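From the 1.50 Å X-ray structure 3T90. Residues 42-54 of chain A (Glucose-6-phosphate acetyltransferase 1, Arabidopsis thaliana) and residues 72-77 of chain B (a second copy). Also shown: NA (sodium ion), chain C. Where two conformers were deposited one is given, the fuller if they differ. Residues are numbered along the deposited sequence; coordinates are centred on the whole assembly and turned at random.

Chain A, residues 42-54: EEIRSYGDDHVIC
Chain B 72-77: IEKKFL

Chain A enters in a helix that began earlier, and a type I turn spans Arg45(A) to Gly48(A), closed by Gly48(A) N to Arg45(A) O at 2.9 Å; Gly48(A) has phi/psi 61/-138, a positive phi that favours glycine. Asp49(A) and Asp50(A) make a short 3-10 segment before strand 51-54. Ser46(A), chi1 p, folds back so that OG donates to Glu43(A) O at 2.7 Å.

Chain B contributes the end of a strand, 72-74, then a loop, with Lys75(B) extended (phi/psi -125/174) and Phe76(B) bending the chain at -95/-33. The CA atoms of Ile44(A) and Lys74(B) lie 7.1 Å apart, those of His51(A) and Glu73(B) 9.1 Å.

Lys74(B) dominates the contact. Its CB points toward chain A, and chi1 m with chi2 and chi3 t stretches the methylenes before chi4 p turns the amine. NZ thereby comes 3.3 Å from Tyr47(A) OH, near the ring plane, while CE lies 3.8 Å from Glu43(A) OE2. Tyr47(A) (chi1 m, chi2 -108°) is long enough to carry its hydroxyl there. Lys74(B) N also lies 3.0 Å from the sodium ion.

The CA-to-CB bond of His51(A) points toward chain B; with chi1 t and chi2 171° the ring sets CE1 3.4 Å from Lys74(B) O, at the ring edge. A water bridges the chains: it lies 2.8 Å from His51(A) NE2 and donates to Lys74(B) O at 2.8 Å and Glu73(B) OE1 at 2.7 Å. Glu73(B), extended with chi1 and chi2 t, also forms a salt bridge, Lys75(B) NZ to OE1 at 2.8 Å, which pairs charges in a buried setting.

Ile44(A) CD1 lies 3.6 Å from Lys74(B) O and also joins an apolar contact with Phe76(B). Ile44(A) and Ile53(A), both m,t, extend their CD1 atoms to Phe76(B) CE2, at 3.7 and 3.6 Å respectively; Ile53(A) CD1 meets the ring edge. Phe76(B), chi1 m and chi2 -88°, brings its ring to these beta-branched aliphatic chains, whose few rotamers make them well suited to packing against a buried aromatic.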

# COMPACT_ATOMS: atom_id res chain seq x y z
N GLU A 42 -11.48 15.34 -1.68
CA GLU A 42 -10.59 16.34 -1.09
C GLU A 42 -9.62 15.71 -0.09
O GLU A 42 -8.43 16.24 0.00
CB GLU A 42 -11.41 17.50 -0.50
CG GLU A 42 -12.12 18.32 -1.56
CD GLU A 42 -11.20 19.13 -2.49
OE1 GLU A 42 -10.06 19.45 -2.11
OE2 GLU A 42 -11.65 19.48 -3.57
N GLU A 43 -10.01 14.63 0.59
CA GLU A 43 -9.08 13.94 1.52
C GLU A 43 -7.95 13.34 0.76
O GLU A 43 -6.83 13.40 1.27
CB GLU A 43 -9.69 12.77 2.23
CG GLU A 43 -10.71 13.20 3.28
CD GLU A 43 -11.28 12.01 4.00
OE1 GLU A 43 -11.95 11.20 3.38
OE2 GLU A 43 -11.09 11.88 5.22
N ILE A 44 -8.17 12.81 -0.45
CA ILE A 44 -7.07 12.26 -1.26
C ILE A 44 -6.26 13.37 -1.87
O ILE A 44 -5.01 13.29 -1.88
CB ILE A 44 -7.64 11.27 -2.31
CG1 ILE A 44 -8.10 9.98 -1.60
CG2 ILE A 44 -6.51 10.92 -3.41
CD1 ILE A 44 -8.94 9.06 -2.53
N ARG A 45 -6.91 14.46 -2.32
CA ARG A 45 -6.19 15.60 -2.94
C ARG A 45 -5.19 16.18 -1.91
O ARG A 45 -4.11 16.72 -2.31
CB ARG A 45 -7.18 16.74 -3.29
CG ARG A 45 -6.44 18.06 -3.72
CD ARG A 45 -7.42 19.29 -3.92
NE ARG A 45 -7.67 19.53 -5.35
CZ ARG A 45 -8.84 19.95 -5.88
NH1 ARG A 45 -9.90 20.21 -5.10
NH2 ARG A 45 -8.95 20.09 -7.21
N SER A 46 -5.51 16.05 -0.61
CA SER A 46 -4.71 16.64 0.45
C SER A 46 -3.33 16.02 0.47
O SER A 46 -2.39 16.67 0.93
CB SER A 46 -5.43 16.57 1.83
OG SER A 46 -5.28 15.33 2.45
N TYR A 47 -3.16 14.82 -0.10
CA TYR A 47 -1.85 14.13 -0.08
C TYR A 47 -0.99 14.56 -1.21
O TYR A 47 0.18 14.07 -1.30
CB TYR A 47 -2.04 12.62 -0.25
CG TYR A 47 -2.49 11.95 1.00
CD1 TYR A 47 -1.62 11.13 1.72
CD2 TYR A 47 -3.80 12.13 1.47
CE1 TYR A 47 -2.05 10.50 2.90
CE2 TYR A 47 -4.24 11.52 2.63
CZ TYR A 47 -3.36 10.72 3.36
OH TYR A 47 -3.81 10.10 4.54
N GLY A 48 -1.52 15.36 -2.12
CA GLY A 48 -0.68 15.88 -3.17
C GLY A 48 -0.10 14.80 -4.02
O GLY A 48 -0.77 13.83 -4.37
N ASP A 49 1.17 14.98 -4.34
CA ASP A 49 1.82 14.03 -5.19
C ASP A 49 2.04 12.62 -4.59
O ASP A 49 2.44 11.71 -5.29
CB ASP A 49 3.15 14.63 -5.72
CG ASP A 49 2.96 15.52 -6.99
OD1 ASP A 49 3.87 16.35 -7.16
OD2 ASP A 49 2.00 15.39 -7.83
N ASP A 50 1.79 12.46 -3.32
CA ASP A 50 1.92 11.15 -2.67
C ASP A 50 0.67 10.26 -2.90
O ASP A 50 0.65 9.11 -2.48
CB ASP A 50 2.14 11.33 -1.18
CG ASP A 50 3.52 11.90 -0.88
OD1 ASP A 50 4.47 11.40 -1.49
OD2 ASP A 50 3.59 12.85 -0.06
N HIS A 51 -0.38 10.79 -3.56
CA HIS A 51 -1.59 9.90 -3.81
C HIS A 51 -2.29 10.44 -5.06
O HIS A 51 -3.08 11.43 -4.85
CB HIS A 51 -2.52 9.87 -2.56
CG HIS A 51 -3.53 8.72 -2.56
ND1 HIS A 51 -4.33 8.39 -1.47
CD2 HIS A 51 -3.79 7.82 -3.51
CE1 HIS A 51 -5.08 7.33 -1.80
NE2 HIS A 51 -4.81 7.02 -3.07
N VAL A 52 -2.06 9.78 -6.23
CA VAL A 52 -2.48 10.17 -7.62
C VAL A 52 -3.52 9.13 -8.15
O VAL A 52 -3.39 7.94 -7.93
CB VAL A 52 -1.31 10.14 -8.75
CG1 VAL A 52 -1.90 10.09 -10.22
CG2 VAL A 52 -0.30 11.23 -8.58
N ILE A 53 -4.65 9.63 -8.65
CA ILE A 53 -5.57 8.80 -9.35
C ILE A 53 -5.58 9.18 -10.83
O ILE A 53 -5.86 10.37 -11.15
CB ILE A 53 -6.99 8.91 -8.79
CG1 ILE A 53 -6.93 8.60 -7.27
CG2 ILE A 53 -7.95 7.99 -9.60
CD1 ILE A 53 -8.29 8.62 -6.60
N CYS A 54 -5.29 8.23 -11.73
CA CYS A 54 -5.28 8.47 -13.18
C CYS A 54 -6.64 7.99 -13.70
O CYS A 54 -7.16 6.93 -13.28
CB CYS A 54 -4.17 7.56 -13.77
SG CYS A 54 -4.13 7.53 -15.56
N ILE B 72 -2.64 3.30 5.97
CA ILE B 72 -4.05 3.22 5.62
C ILE B 72 -4.28 4.05 4.38
O ILE B 72 -3.90 5.25 4.26
CB ILE B 72 -4.93 3.66 6.83
CG1 ILE B 72 -4.80 2.62 7.93
CG2 ILE B 72 -6.42 3.62 6.45
CD1 ILE B 72 -5.61 2.98 9.27
N GLU B 73 -4.89 3.37 3.40
CA GLU B 73 -5.21 3.95 2.07
C GLU B 73 -6.70 4.27 2.02
O GLU B 73 -7.50 3.34 2.16
CB GLU B 73 -4.92 2.91 1.02
CG GLU B 73 -5.23 3.50 -0.43
CD GLU B 73 -5.41 2.39 -1.42
OE1 GLU B 73 -5.91 2.62 -2.54
OE2 GLU B 73 -5.13 1.21 -1.16
N LYS B 74 -7.04 5.52 1.78
CA LYS B 74 -8.45 5.87 1.53
C LYS B 74 -8.80 5.63 0.08
O LYS B 74 -8.05 6.03 -0.81
CB LYS B 74 -8.66 7.31 1.86
CG LYS B 74 -8.48 7.59 3.39
CD LYS B 74 -8.71 9.04 3.72
CE LYS B 74 -8.44 9.20 5.22
NZ LYS B 74 -6.97 9.52 5.43
N LYS B 75 -9.97 5.03 -0.16
CA LYS B 75 -10.44 4.69 -1.51
C LYS B 75 -11.78 5.27 -1.80
O LYS B 75 -12.42 5.83 -0.84
CB LYS B 75 -10.55 3.16 -1.62
CG LYS B 75 -9.22 2.43 -1.46
CD LYS B 75 -9.48 0.96 -1.70
CE LYS B 75 -8.24 0.05 -1.71
NZ LYS B 75 -7.39 0.30 -2.94
N PHE B 76 -12.28 5.16 -3.03
CA PHE B 76 -13.68 5.46 -3.33
C PHE B 76 -14.53 4.23 -3.29
O PHE B 76 -15.70 4.28 -2.90
CB PHE B 76 -13.83 6.14 -4.73
CG PHE B 76 -13.32 7.55 -4.79
CD1 PHE B 76 -14.15 8.62 -4.46
CD2 PHE B 76 -12.05 7.81 -5.17
CE1 PHE B 76 -13.65 9.91 -4.49
CE2 PHE B 76 -11.56 9.11 -5.19
CZ PHE B 76 -12.39 10.16 -4.87
N LEU B 77 -13.99 3.10 -3.66
CA LEU B 77 -14.79 1.85 -3.61
C LEU B 77 -15.03 1.43 -2.14
O LEU B 77 -14.52 2.00 -1.15
CB LEU B 77 -14.28 0.79 -4.62
CG LEU B 77 -12.87 0.30 -4.35
CD1 LEU B 77 -12.75 -0.65 -3.11
CD2 LEU B 77 -12.27 -0.28 -5.55
NA NA C . -5.19 7.86 1.82
O HOH W 1 -6.80 5.07 -3.12
O HOH W 2 -2.24 7.67 1.45